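Long-range contacts in ebony (Drosophila melanogaster, PDB 6DYS), which probably joins beta-alanine to dopamine and related amines as part of a nonribosomal peptide synthetase, this chain being its C-terminal domain, here with beta-alanyldopamine bound: residues Ala76-Ala81 / Leu120-Met125; Gly158-Asn163 / Val208-Val213; Ile20-Phe25 / Val39-Tyr44; Ala29-Trp34 / Thr162-Leu167. All coordinates share one frame; numbering follows the deposited sequence.

Contact 1 of 4, residues Ala76-Ala81 / Leu120-Met125; sequences ALNFDA and LHSFMM. With HJ1 (N-[2-(3,4-dihydroxyphenyl)ethyl]-beta-alaninamide), chain C.
Leu77 faces both Phe123 and Met124 across an antiparallel strand pair, which makes a classic beta bulge. Strand 71-80 and strand 119-127 are neighbours in the central mixed sheet. The sheet and its bulge are consistent with a GNAT-like acyltransferase fold, where a bulged central strand borders the active site. At the bulge, Leu77 O takes the N-H of Phe123 at 3.1 Å and, more weakly, that of Met124. Leu77 N returns a bond to Met124 O. Past the bulge, Phe79 and His121 exchange two backbone bonds.

The main bump is the ring of Phe123. Its CG stands between the backbone N and the carbonyl carbon (chi1 73°), which swings the ring back over the neighbouring strand. It fills the hollow between Leu77 and Phe79. Phe123 CZ lies 3.5 Å from Leu77 CB, and Phe123 CE2 lies 3.5 Å from Phe79 CD2. The two rings are nearly parallel (12°) but displaced, with little ring overlap. Leu77 CD1 reaches Met124 CB at 3.9 Å. Helix 41-58 covers Leu77 and Phe79.

The other face carries Ala76, Asn78, Leu120, Ser122 and Met125. Leu120 CD1 fits against Asn78 CB at 3.8 Å. Met125 CE rests on Ala76 CB, under helix 133-153. Asn78 ND2 is held by Leu60 O. A water sits 2.8 Å from Asn78 OD1 and also bonds to Ser122 OG and Met124 O. On the other side of the bulge, Met125 N makes a weak hydrogen bond of 2.7 Å to O05 of the bound beta-alanyldopamine.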
# COMPACT_ATOMS: atom_id res chain seq x y z
N ALA A 76 5.55 2.78 5.59
CA ALA A 76 4.30 2.03 5.57
C ALA A 76 3.17 3.01 5.87
O ALA A 76 3.14 3.61 6.95
CB ALA A 76 4.31 0.90 6.59
N LEU A 77 2.25 3.18 4.93
CA LEU A 77 1.15 4.12 5.08
C LEU A 77 -0.11 3.34 5.40
O LEU A 77 -0.52 2.46 4.64
CB LEU A 77 0.97 4.97 3.82
CG LEU A 77 2.23 5.68 3.33
CD1 LEU A 77 1.92 6.57 2.14
CD2 LEU A 77 2.85 6.49 4.47
N ASN A 78 -0.73 3.67 6.53
CA ASN A 78 -1.89 2.94 7.02
C ASN A 78 -3.00 3.90 7.40
O ASN A 78 -2.76 5.02 7.86
CB ASN A 78 -1.55 2.08 8.23
CG ASN A 78 -0.35 1.23 8.00
OD1 ASN A 78 -0.38 0.36 7.13
ND2 ASN A 78 0.72 1.48 8.75
N PHE A 79 -4.23 3.43 7.23
CA PHE A 79 -5.43 4.08 7.74
C PHE A 79 -6.32 3.03 8.37
O PHE A 79 -6.23 1.84 8.04
CB PHE A 79 -6.22 4.79 6.64
CG PHE A 79 -5.74 6.18 6.32
CD1 PHE A 79 -5.68 7.16 7.30
CD2 PHE A 79 -5.38 6.52 5.03
CE1 PHE A 79 -5.25 8.43 7.00
CE2 PHE A 79 -4.95 7.79 4.72
CZ PHE A 79 -4.88 8.75 5.71
N ASP A 80 -7.18 3.46 9.28
CA ASP A 80 -8.38 2.70 9.58
C ASP A 80 -9.19 2.59 8.30
O ASP A 80 -9.55 3.61 7.70
CB ASP A 80 -9.19 3.38 10.69
CG ASP A 80 -10.46 2.61 11.07
OD1 ASP A 80 -10.97 1.78 10.29
OD2 ASP A 80 -10.95 2.85 12.19
N ALA A 81 -9.44 1.35 7.86
CA ALA A 81 -10.12 1.15 6.58
C ALA A 81 -11.49 1.82 6.54
O ALA A 81 -11.94 2.23 5.47
CB ALA A 81 -10.25 -0.34 6.28
N LEU A 120 -7.13 -2.35 10.10
CA LEU A 120 -5.96 -1.54 9.76
C LEU A 120 -5.65 -1.74 8.29
O LEU A 120 -5.23 -2.82 7.87
CB LEU A 120 -4.76 -1.92 10.62
CG LEU A 120 -3.55 -1.02 10.39
CD1 LEU A 120 -3.87 0.42 10.79
CD2 LEU A 120 -2.30 -1.54 11.11
N HIS A 121 -5.90 -0.71 7.49
CA HIS A 121 -5.71 -0.77 6.05
C HIS A 121 -4.27 -0.40 5.73
O HIS A 121 -3.89 0.77 5.84
CB HIS A 121 -6.67 0.16 5.32
CG HIS A 121 -6.68 -0.01 3.84
ND1 HIS A 121 -7.06 1.00 2.97
CD2 HIS A 121 -6.36 -1.07 3.06
CE1 HIS A 121 -6.97 0.56 1.73
NE2 HIS A 121 -6.55 -0.69 1.75
N SER A 122 -3.46 -1.39 5.36
CA SER A 122 -2.11 -1.14 4.86
C SER A 122 -2.25 -0.84 3.38
O SER A 122 -2.29 -1.75 2.55
CB SER A 122 -1.20 -2.33 5.13
OG SER A 122 0.06 -2.17 4.50
N PHE A 123 -2.33 0.45 3.03
CA PHE A 123 -2.69 0.80 1.66
C PHE A 123 -1.50 1.19 0.79
O PHE A 123 -1.61 1.11 -0.44
CB PHE A 123 -3.74 1.93 1.66
CG PHE A 123 -3.20 3.29 2.04
CD1 PHE A 123 -2.85 4.20 1.06
CD2 PHE A 123 -3.08 3.66 3.37
CE1 PHE A 123 -2.37 5.46 1.40
CE2 PHE A 123 -2.61 4.91 3.72
CZ PHE A 123 -2.25 5.81 2.73
N MET A 124 -0.38 1.59 1.38
CA MET A 124 0.80 1.90 0.59
C MET A 124 2.03 1.53 1.39
O MET A 124 2.09 1.74 2.61
CB MET A 124 0.86 3.37 0.18
CG MET A 124 0.02 3.69 -1.05
SD MET A 124 0.69 5.00 -2.08
CE MET A 124 -0.45 6.33 -1.71
N MET A 125 3.01 0.97 0.69
CA MET A 125 4.29 0.61 1.27
C MET A 125 5.35 0.89 0.21
O MET A 125 5.10 0.69 -0.98
CB MET A 125 4.31 -0.86 1.70
CG MET A 125 5.23 -1.17 2.86
SD MET A 125 5.04 -2.87 3.44
CE MET A 125 4.01 -2.64 4.89
C02 HJ1 C . 1.24 -3.57 0.04
C03 HJ1 C . 0.20 -2.65 -0.58
C04 HJ1 C . 0.87 -1.45 -1.34
C07 HJ1 C . -0.83 -1.65 -3.24
C08 HJ1 C . -1.98 -0.60 -3.44
C09 HJ1 C . -1.74 0.32 -4.56
C10 HJ1 C . -2.06 1.68 -4.42
C11 HJ1 C . -1.84 2.57 -5.49
C12 HJ1 C . -1.28 2.12 -6.66
C14 HJ1 C . -0.96 0.75 -6.80
C16 HJ1 C . -1.19 -0.14 -5.73
N01 HJ1 C . 0.72 -4.26 1.22
N06 HJ1 C . 0.33 -0.99 -2.64
O05 HJ1 C . 1.79 -0.91 -0.89
O13 HJ1 C . -1.05 3.04 -7.75
O15 HJ1 C . -0.35 0.21 -8.08
O HOH W 1 1.26 -0.03 4.87

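Contact 2 of 4, residues Gly158-Asn163 / Val208-Val213; sequences GIFTTN and VHWKEV. With HJ1 (N-[2-(3,4-dihydroxyphenyl)ethyl]-beta-alaninamide), chain C.
Asn163 and His209 meet through one side-chain bond, Asn163 ND2 to His209 ND1 at 2.9 Å. The acceptor lies close to the amide plane of Asn163, but the donor sits 31° out of the His209 ring plane. The bond fixes the turn of the amide, so that Asn163 OD1 is presented to the ligand. There it accepts a hydrogen bond from the amine N01 of HJ1 at 2.8 Å. Thr161 OG1 accepts a second bond from N01, also 2.8 Å. With OG1 anti to the backbone N (chi1 -167°), the hydroxyl is directed to N01, and it is bonded to Ser122 O of the next strand as well. Thr161 CG2 leans on His209 CB.

Behind these groups stands an antiparallel ladder. Strand 158-163 pairs in regular register with strand 205-212, and four backbone bonds join Ile159 to Lys211 and Thr161 to His209. This pair belongs to the half of the central sheet beyond strand 119-127, in what is probably a GNAT-like fold.

The opposite face from Thr161 and His209 is mostly apolar and tightly filled. Phe160 CE1 touches Val208 CG1 at 3.3 Å. Phe160 CB comes to the edge of the Trp210 ring, near its plane. Trp210 CH2 lies 3.5 Å from Gly158 CA, where a side chain would collide with the indole. Thr162 OG1 bonds to Glu104 of helix 93-111. On the face of Thr161, helix 166-174 backs His209 and Asn163 through Ala172.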
# COMPACT_ATOMS: atom_id res chain seq x y z
N GLY A 158 -7.36 -6.65 12.78
CA GLY A 158 -6.58 -7.30 11.74
C GLY A 158 -6.07 -6.30 10.74
O GLY A 158 -6.45 -5.12 10.75
N ILE A 159 -5.21 -6.79 9.85
CA ILE A 159 -4.53 -5.99 8.85
C ILE A 159 -5.09 -6.36 7.48
O ILE A 159 -5.12 -7.54 7.11
CB ILE A 159 -3.01 -6.19 8.91
CG1 ILE A 159 -2.48 -5.79 10.28
CG2 ILE A 159 -2.31 -5.38 7.80
CD1 ILE A 159 -1.07 -6.27 10.55
N PHE A 160 -5.51 -5.34 6.73
CA PHE A 160 -6.19 -5.50 5.45
C PHE A 160 -5.36 -4.83 4.37
O PHE A 160 -4.94 -3.67 4.53
CB PHE A 160 -7.58 -4.85 5.53
CG PHE A 160 -8.48 -5.14 4.37
CD1 PHE A 160 -8.73 -6.44 3.97
CD2 PHE A 160 -9.12 -4.10 3.71
CE1 PHE A 160 -9.59 -6.69 2.92
CE2 PHE A 160 -9.97 -4.34 2.66
CZ PHE A 160 -10.21 -5.64 2.26
N THR A 161 -5.10 -5.54 3.28
CA THR A 161 -4.30 -4.96 2.21
C THR A 161 -4.58 -5.70 0.91
O THR A 161 -4.99 -6.86 0.92
CB THR A 161 -2.80 -5.00 2.55
OG1 THR A 161 -2.06 -4.17 1.65
CG2 THR A 161 -2.26 -6.42 2.49
N THR A 162 -4.38 -5.00 -0.20
CA THR A 162 -4.39 -5.61 -1.53
C THR A 162 -2.97 -5.57 -2.08
O THR A 162 -2.40 -4.49 -2.27
CB THR A 162 -5.34 -4.89 -2.48
OG1 THR A 162 -6.64 -4.84 -1.88
CG2 THR A 162 -5.45 -5.63 -3.80
N ASN A 163 -2.40 -6.74 -2.32
CA ASN A 163 -1.05 -6.84 -2.84
C ASN A 163 -1.11 -7.06 -4.34
O ASN A 163 -1.81 -7.96 -4.81
CB ASN A 163 -0.28 -7.96 -2.14
CG ASN A 163 0.05 -7.63 -0.69
OD1 ASN A 163 0.56 -6.55 -0.40
ND2 ASN A 163 -0.26 -8.54 0.21
N VAL A 208 -6.34 -9.68 -2.40
CA VAL A 208 -6.79 -9.05 -1.16
C VAL A 208 -6.36 -9.93 0.00
O VAL A 208 -6.67 -11.13 0.04
CB VAL A 208 -8.31 -8.85 -1.17
CG1 VAL A 208 -8.77 -8.33 0.16
CG2 VAL A 208 -8.70 -7.90 -2.30
N HIS A 209 -5.62 -9.35 0.94
CA HIS A 209 -5.04 -10.11 2.04
C HIS A 209 -5.54 -9.59 3.37
O HIS A 209 -5.79 -8.39 3.53
CB HIS A 209 -3.50 -10.05 2.00
CG HIS A 209 -2.89 -11.08 1.11
ND1 HIS A 209 -2.09 -10.75 0.04
CD2 HIS A 209 -2.97 -12.43 1.12
CE1 HIS A 209 -1.68 -11.86 -0.56
NE2 HIS A 209 -2.21 -12.89 0.07
N TRP A 210 -5.67 -10.50 4.32
CA TRP A 210 -6.24 -10.18 5.62
C TRP A 210 -5.60 -11.09 6.65
O TRP A 210 -5.55 -12.30 6.46
CB TRP A 210 -7.76 -10.36 5.61
CG TRP A 210 -8.42 -10.42 6.96
CD1 TRP A 210 -8.93 -11.53 7.57
CD2 TRP A 210 -8.70 -9.32 7.84
NE1 TRP A 210 -9.49 -11.19 8.78
CE2 TRP A 210 -9.36 -9.84 8.96
CE3 TRP A 210 -8.45 -7.94 7.78
CZ2 TRP A 210 -9.78 -9.04 10.03
CZ3 TRP A 210 -8.86 -7.15 8.83
CH2 TRP A 210 -9.52 -7.70 9.94
N LYS A 211 -5.13 -10.50 7.74
CA LYS A 211 -4.58 -11.27 8.85
C LYS A 211 -5.12 -10.71 10.15
O LYS A 211 -4.91 -9.53 10.45
CB LYS A 211 -3.05 -11.24 8.85
CG LYS A 211 -2.45 -11.96 10.04
CD LYS A 211 -1.08 -12.51 9.72
CE LYS A 211 -0.02 -11.46 9.87
NZ LYS A 211 1.31 -12.09 10.06
N GLU A 212 -5.80 -11.56 10.92
CA GLU A 212 -6.18 -11.18 12.27
C GLU A 212 -4.95 -11.07 13.15
O GLU A 212 -4.06 -11.92 13.12
CB GLU A 212 -7.15 -12.22 12.84
CG GLU A 212 -8.47 -12.31 12.10
CD GLU A 212 -9.44 -13.25 12.77
OE1 GLU A 212 -9.32 -13.47 14.00
OE2 GLU A 212 -10.33 -13.78 12.07
N VAL A 213 -4.89 -10.00 13.94
CA VAL A 213 -3.79 -9.84 14.89
C VAL A 213 -4.27 -10.26 16.28
O VAL A 213 -3.52 -10.88 17.03
CB VAL A 213 -3.26 -8.41 14.91
CG1 VAL A 213 -3.12 -7.88 13.49
CG2 VAL A 213 -4.15 -7.50 15.75
C02 HJ1 C . 1.24 -3.57 0.04
C03 HJ1 C . 0.20 -2.65 -0.58
C04 HJ1 C . 0.87 -1.45 -1.34
C07 HJ1 C . -0.83 -1.65 -3.24
C08 HJ1 C . -1.98 -0.60 -3.44
C09 HJ1 C . -1.74 0.32 -4.56
C10 HJ1 C . -2.06 1.68 -4.42
C11 HJ1 C . -1.84 2.57 -5.49
C12 HJ1 C . -1.28 2.12 -6.66
C14 HJ1 C . -0.96 0.75 -6.80
C16 HJ1 C . -1.19 -0.14 -5.73
N01 HJ1 C . 0.72 -4.26 1.22
N06 HJ1 C . 0.33 -0.99 -2.64
O05 HJ1 C . 1.79 -0.91 -0.89
O13 HJ1 C . -1.05 3.04 -7.75
O15 HJ1 C . -0.35 0.21 -8.08

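Contact 3 of 4, residues Ile20-Phe25 / Val39-Tyr44; sequences IIVASF and VLRTDY. With HJ1 (N-[2-(3,4-dihydroxyphenyl)ethyl]-beta-alaninamide), chain C.
Val22 and Arg41 bring the backbones of the two segments closest, with CA atoms 6.1 Å apart. Residues 20-25 form the last turns of helix 14-25. Residues 39-44 lead into helix 41-58. No hydrogen bond joins the segments, so side-chain packing carries the contact.

Val22 is wedged at the junction. Its CG1 lies against the aliphatic part of Arg41, 3.9 Å from CG, and its CG2 reaches Tyr44 CB at 4.0 Å. Phe25 CB sits over one face of the Tyr44 ring as a CH-pi contact, 3.9 Å from the centroid and 26° off the ring normal. The two rings are oblique, at 49°. Phe25 CG is anti to its carbonyl carbon (chi1 -80°), which carries the ring past Tyr44 to the bound ligand. Phe25 CE2 lies 3.4 Å from HJ1 C14, which meets the ring at its edge. Tyr44 also turns its edge to the ligand, with CE1 3.8 Å from HJ1 O13. Both aromatics therefore line the catechol part of the pocket. Cutting Phe25 back to alanine would probably open a gap beside the catechol on the side of Phe25 and leave the ligand ring freer to shift.

Tyr44 OH is bonded to Glu32 in the loop between the helices. Tyr44 also packs on Leu93 of helix 93-111, while Ile20 and Ile21 rest on Thr75 of strand 71-80.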
# COMPACT_ATOMS: atom_id res chain seq x y z
N ILE A 20 10.01 8.32 -1.64
CA ILE A 20 10.05 6.87 -1.54
C ILE A 20 8.87 6.24 -2.26
O ILE A 20 9.02 5.24 -2.98
CB ILE A 20 10.13 6.44 -0.07
CG1 ILE A 20 11.53 6.74 0.48
CG2 ILE A 20 9.76 4.97 0.09
CD1 ILE A 20 11.89 5.97 1.72
N ILE A 21 7.67 6.81 -2.10
CA ILE A 21 6.50 6.27 -2.78
C ILE A 21 6.63 6.42 -4.29
O ILE A 21 6.39 5.48 -5.05
CB ILE A 21 5.21 6.93 -2.26
CG1 ILE A 21 4.95 6.52 -0.81
CG2 ILE A 21 4.03 6.58 -3.16
CD1 ILE A 21 4.88 5.01 -0.61
N VAL A 22 7.02 7.62 -4.74
CA VAL A 22 7.17 7.85 -6.18
C VAL A 22 8.18 6.88 -6.77
O VAL A 22 7.94 6.26 -7.82
CB VAL A 22 7.55 9.32 -6.46
CG1 VAL A 22 8.04 9.48 -7.90
CG2 VAL A 22 6.37 10.23 -6.20
N ALA A 23 9.33 6.73 -6.11
CA ALA A 23 10.36 5.83 -6.61
C ALA A 23 9.91 4.38 -6.55
O ALA A 23 10.40 3.55 -7.34
CB ALA A 23 11.66 6.01 -5.82
N SER A 24 9.00 4.04 -5.64
CA SER A 24 8.55 2.66 -5.54
C SER A 24 7.44 2.34 -6.53
O SER A 24 7.31 1.18 -6.94
CB SER A 24 8.06 2.38 -4.12
OG SER A 24 9.16 2.14 -3.25
N PHE A 25 6.65 3.33 -6.94
CA PHE A 25 5.48 3.08 -7.77
C PHE A 25 5.63 3.54 -9.21
O PHE A 25 5.22 2.81 -10.12
CB PHE A 25 4.25 3.75 -7.16
CG PHE A 25 3.63 2.97 -6.04
CD1 PHE A 25 4.26 2.92 -4.80
CD2 PHE A 25 2.45 2.27 -6.22
CE1 PHE A 25 3.71 2.19 -3.76
CE2 PHE A 25 1.90 1.55 -5.19
CZ PHE A 25 2.52 1.51 -3.95
N VAL A 39 0.54 8.49 -17.10
CA VAL A 39 0.66 8.36 -15.66
C VAL A 39 1.98 8.99 -15.23
O VAL A 39 3.05 8.55 -15.64
CB VAL A 39 0.54 6.89 -15.21
CG1 VAL A 39 1.48 5.99 -16.02
CG2 VAL A 39 0.82 6.76 -13.71
N LEU A 40 1.88 10.04 -14.42
CA LEU A 40 3.01 10.90 -14.07
C LEU A 40 3.42 10.73 -12.62
O LEU A 40 2.62 10.30 -11.77
CB LEU A 40 2.68 12.37 -14.34
CG LEU A 40 1.90 12.68 -15.62
CD1 LEU A 40 1.55 14.16 -15.67
CD2 LEU A 40 2.69 12.27 -16.85
N ARG A 41 4.68 11.08 -12.34
CA ARG A 41 5.20 11.04 -10.98
C ARG A 41 4.35 11.87 -10.03
O ARG A 41 4.11 11.47 -8.88
CB ARG A 41 6.65 11.54 -10.95
CG ARG A 41 7.67 10.61 -11.58
CD ARG A 41 9.06 11.22 -11.50
NE ARG A 41 10.12 10.29 -11.87
CZ ARG A 41 10.62 10.17 -13.09
NH1 ARG A 41 10.15 10.92 -14.08
NH2 ARG A 41 11.59 9.29 -13.34
N THR A 42 3.89 13.04 -10.49
CA THR A 42 3.11 13.92 -9.63
C THR A 42 1.75 13.33 -9.26
O THR A 42 1.17 13.75 -8.25
CB THR A 42 2.92 15.31 -10.28
OG1 THR A 42 2.28 15.17 -11.56
CG2 THR A 42 4.26 16.02 -10.45
N ASP A 43 1.23 12.38 -10.05
CA ASP A 43 -0.03 11.73 -9.68
C ASP A 43 0.06 11.08 -8.31
O ASP A 43 -0.92 11.06 -7.56
CB ASP A 43 -0.42 10.71 -10.75
CG ASP A 43 -0.56 11.32 -12.12
OD1 ASP A 43 -1.03 12.47 -12.21
OD2 ASP A 43 -0.20 10.66 -13.12
N TYR A 44 1.24 10.54 -7.97
CA TYR A 44 1.43 9.96 -6.64
C TYR A 44 1.61 11.04 -5.58
O TYR A 44 0.98 10.98 -4.51
CB TYR A 44 2.62 9.01 -6.65
CG TYR A 44 2.50 7.88 -7.66
CD1 TYR A 44 1.71 6.77 -7.40
CD2 TYR A 44 3.19 7.92 -8.87
CE1 TYR A 44 1.59 5.74 -8.31
CE2 TYR A 44 3.08 6.89 -9.79
CZ TYR A 44 2.28 5.81 -9.50
OH TYR A 44 2.17 4.78 -10.40
C02 HJ1 C . 1.24 -3.57 0.04
C03 HJ1 C . 0.20 -2.65 -0.58
C04 HJ1 C . 0.87 -1.45 -1.34
C07 HJ1 C . -0.83 -1.65 -3.24
C08 HJ1 C . -1.98 -0.60 -3.44
C09 HJ1 C . -1.74 0.32 -4.56
C10 HJ1 C . -2.06 1.68 -4.42
C11 HJ1 C . -1.84 2.57 -5.49
C12 HJ1 C . -1.28 2.12 -6.66
C14 HJ1 C . -0.96 0.75 -6.80
C16 HJ1 C . -1.19 -0.14 -5.73
N01 HJ1 C . 0.72 -4.26 1.22
N06 HJ1 C . 0.33 -0.99 -2.64
O05 HJ1 C . 1.79 -0.91 -0.89
O13 HJ1 C . -1.05 3.04 -7.75
O15 HJ1 C . -0.35 0.21 -8.08

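Contact 4 of 4, residues Ala29-Trp34 / Thr162-Leu167; sequences ADLEQW and TNTSPL. With HJ1 (N-[2-(3,4-dihydroxyphenyl)ethyl]-beta-alaninamide), chain C.
Asp30 packs against the segment Thr164 to Pro166, where strand 158-163 gives way to helix 166-174. This is van der Waals contact, with Asp30 CB 3.4 Å from Thr164 O and Asp30 OD1 3.2 Å from Ser165 CB. Further in, Leu31 CD1 meets Thr164 CG2 at 3.7 Å, the two side chains crossing at about a right angle.

No direct hydrogen bond spans the segments, but one water does. It donates to Asp30 OD1 at 2.6 Å and bonds to Thr164 OG1 at 3.0 Å. In what is probably a GNAT-like fold, the contact links the loop between helices 14-25 and 41-58 to the end of a central sheet strand, with Ser165 at the N-cap of helix 166-174. Ala29 and Glu32 from the loop and Thr162 to Thr164 from the strand end border the ligand.

Glu32 bonds the catechol end of the ligand. A bend at chi2 (92°) brings its carboxylate round to both hydroxyls. HJ1 O13 donates to Glu32 OE2 at 2.6 Å, HJ1 O15 to Glu32 OE1 in a very short bond. With an alanine at Glu32, both catechol hydroxyls and Tyr44 OH would probably be left without this acceptor.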
# COMPACT_ATOMS: atom_id res chain seq x y z
N ALA A 29 5.01 0.03 -10.74
CA ALA A 29 3.77 -0.57 -10.28
C ALA A 29 3.16 -1.45 -11.37
O ALA A 29 3.07 -1.05 -12.53
CB ALA A 29 2.79 0.51 -9.85
N ASP A 30 2.73 -2.65 -10.97
CA ASP A 30 2.28 -3.65 -11.94
C ASP A 30 0.95 -3.27 -12.59
O ASP A 30 0.66 -3.70 -13.71
CB ASP A 30 2.16 -5.02 -11.27
CG ASP A 30 3.47 -5.50 -10.67
OD1 ASP A 30 3.90 -4.95 -9.63
OD2 ASP A 30 4.07 -6.45 -11.22
N LEU A 31 0.12 -2.48 -11.91
CA LEU A 31 -1.18 -2.12 -12.47
C LEU A 31 -1.06 -0.92 -13.41
O LEU A 31 -1.53 -0.97 -14.55
CB LEU A 31 -2.18 -1.83 -11.36
CG LEU A 31 -2.74 -3.01 -10.56
CD1 LEU A 31 -3.57 -2.50 -9.40
CD2 LEU A 31 -3.57 -3.94 -11.44
N GLU A 32 -0.44 0.16 -12.94
CA GLU A 32 -0.30 1.38 -13.74
C GLU A 32 0.45 1.18 -15.04
O GLU A 32 0.26 1.96 -15.97
CB GLU A 32 0.43 2.48 -12.95
CG GLU A 32 -0.31 3.02 -11.78
CD GLU A 32 0.02 2.28 -10.51
OE1 GLU A 32 -0.38 1.10 -10.38
OE2 GLU A 32 0.71 2.87 -9.64
N GLN A 33 1.33 0.17 -15.11
CA GLN A 33 2.11 -0.03 -16.32
C GLN A 33 1.21 -0.23 -17.53
O GLN A 33 1.60 0.12 -18.65
CB GLN A 33 3.06 -1.22 -16.16
CG GLN A 33 2.36 -2.56 -16.09
CD GLN A 33 3.34 -3.72 -15.98
OE1 GLN A 33 4.34 -3.77 -16.69
NE2 GLN A 33 3.04 -4.66 -15.09
N TRP A 34 0.02 -0.76 -17.32
CA TRP A 34 -0.92 -1.00 -18.41
C TRP A 34 -1.77 0.22 -18.74
O TRP A 34 -2.48 0.20 -19.75
CB TRP A 34 -1.80 -2.20 -18.05
CG TRP A 34 -1.00 -3.38 -17.61
CD1 TRP A 34 -0.91 -3.89 -16.35
CD2 TRP A 34 -0.13 -4.18 -18.43
NE1 TRP A 34 -0.05 -4.96 -16.33
CE2 TRP A 34 0.44 -5.16 -17.60
CE3 TRP A 34 0.21 -4.16 -19.79
CZ2 TRP A 34 1.33 -6.11 -18.08
CZ3 TRP A 34 1.10 -5.10 -20.26
CH2 TRP A 34 1.65 -6.07 -19.41
N THR A 162 -4.38 -5.00 -0.20
CA THR A 162 -4.39 -5.61 -1.53
C THR A 162 -2.97 -5.57 -2.08
O THR A 162 -2.40 -4.49 -2.27
CB THR A 162 -5.34 -4.89 -2.48
OG1 THR A 162 -6.64 -4.84 -1.88
CG2 THR A 162 -5.45 -5.63 -3.80
N ASN A 163 -2.40 -6.74 -2.32
CA ASN A 163 -1.05 -6.84 -2.84
C ASN A 163 -1.11 -7.06 -4.34
O ASN A 163 -1.81 -7.96 -4.81
CB ASN A 163 -0.28 -7.96 -2.14
CG ASN A 163 0.05 -7.63 -0.69
OD1 ASN A 163 0.56 -6.55 -0.40
ND2 ASN A 163 -0.26 -8.54 0.21
N THR A 164 -0.40 -6.21 -5.08
CA THR A 164 -0.49 -6.17 -6.53
C THR A 164 0.81 -6.53 -7.23
O THR A 164 0.85 -6.51 -8.46
CB THR A 164 -0.95 -4.78 -6.99
OG1 THR A 164 -0.06 -3.79 -6.48
CG2 THR A 164 -2.36 -4.49 -6.48
N SER A 165 1.88 -6.84 -6.48
CA SER A 165 3.10 -7.33 -7.09
C SER A 165 3.40 -8.74 -6.59
O SER A 165 2.97 -9.12 -5.49
CB SER A 165 4.30 -6.41 -6.78
OG SER A 165 4.80 -6.62 -5.47
N PRO A 166 4.12 -9.55 -7.37
CA PRO A 166 4.47 -10.90 -6.90
C PRO A 166 5.20 -10.92 -5.56
O PRO A 166 4.94 -11.81 -4.74
CB PRO A 166 5.36 -11.42 -8.04
CG PRO A 166 4.82 -10.75 -9.26
CD PRO A 166 4.46 -9.35 -8.79
N LEU A 167 6.08 -9.95 -5.30
CA LEU A 167 6.87 -9.97 -4.08
C LEU A 167 6.00 -9.72 -2.85
O LEU A 167 6.10 -10.44 -1.85
CB LEU A 167 8.00 -8.94 -4.16
CG LEU A 167 8.74 -8.71 -2.85
CD1 LEU A 167 9.39 -10.02 -2.37
CD2 LEU A 167 9.79 -7.62 -3.02
C02 HJ1 C . 1.24 -3.57 0.04
C03 HJ1 C . 0.20 -2.65 -0.58
C04 HJ1 C . 0.87 -1.45 -1.34
C07 HJ1 C . -0.83 -1.65 -3.24
C08 HJ1 C . -1.98 -0.60 -3.44
C09 HJ1 C . -1.74 0.32 -4.56
C10 HJ1 C . -2.06 1.68 -4.42
C11 HJ1 C . -1.84 2.57 -5.49
C12 HJ1 C . -1.28 2.12 -6.66
C14 HJ1 C . -0.96 0.75 -6.80
C16 HJ1 C . -1.19 -0.14 -5.73
N01 HJ1 C . 0.72 -4.26 1.22
N06 HJ1 C . 0.33 -0.99 -2.64
O05 HJ1 C . 1.79 -0.91 -0.89
O13 HJ1 C . -1.05 3.04 -7.75
O15 HJ1 C . -0.35 0.21 -8.08
O HOH W 2 2.60 -3.51 -7.94

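In the fold
All four contacts touch the same ligand. Along the chain, contact 3 closes first, then contact 1, then contact 4, then contact 2; the segments of contacts 3 and 4 alternate. Contact 1 falls between the segments of contact 4. Contacts 1 and 2 are about 10 Å apart between centres and belong to one sheet, through the neighbouring strands 119-127 and 158-163. Contact 4 shares Thr162 and Asn163 with contact 2, and its centre is about 13 Å from that of contact 3. Contacts 2 and 3 are farthest apart, about 24 Å between centres, on opposite sides of the chain's centre. The sheet meets the amine and amide end of the ligand; the N-terminal helices and loop enclose its catechol.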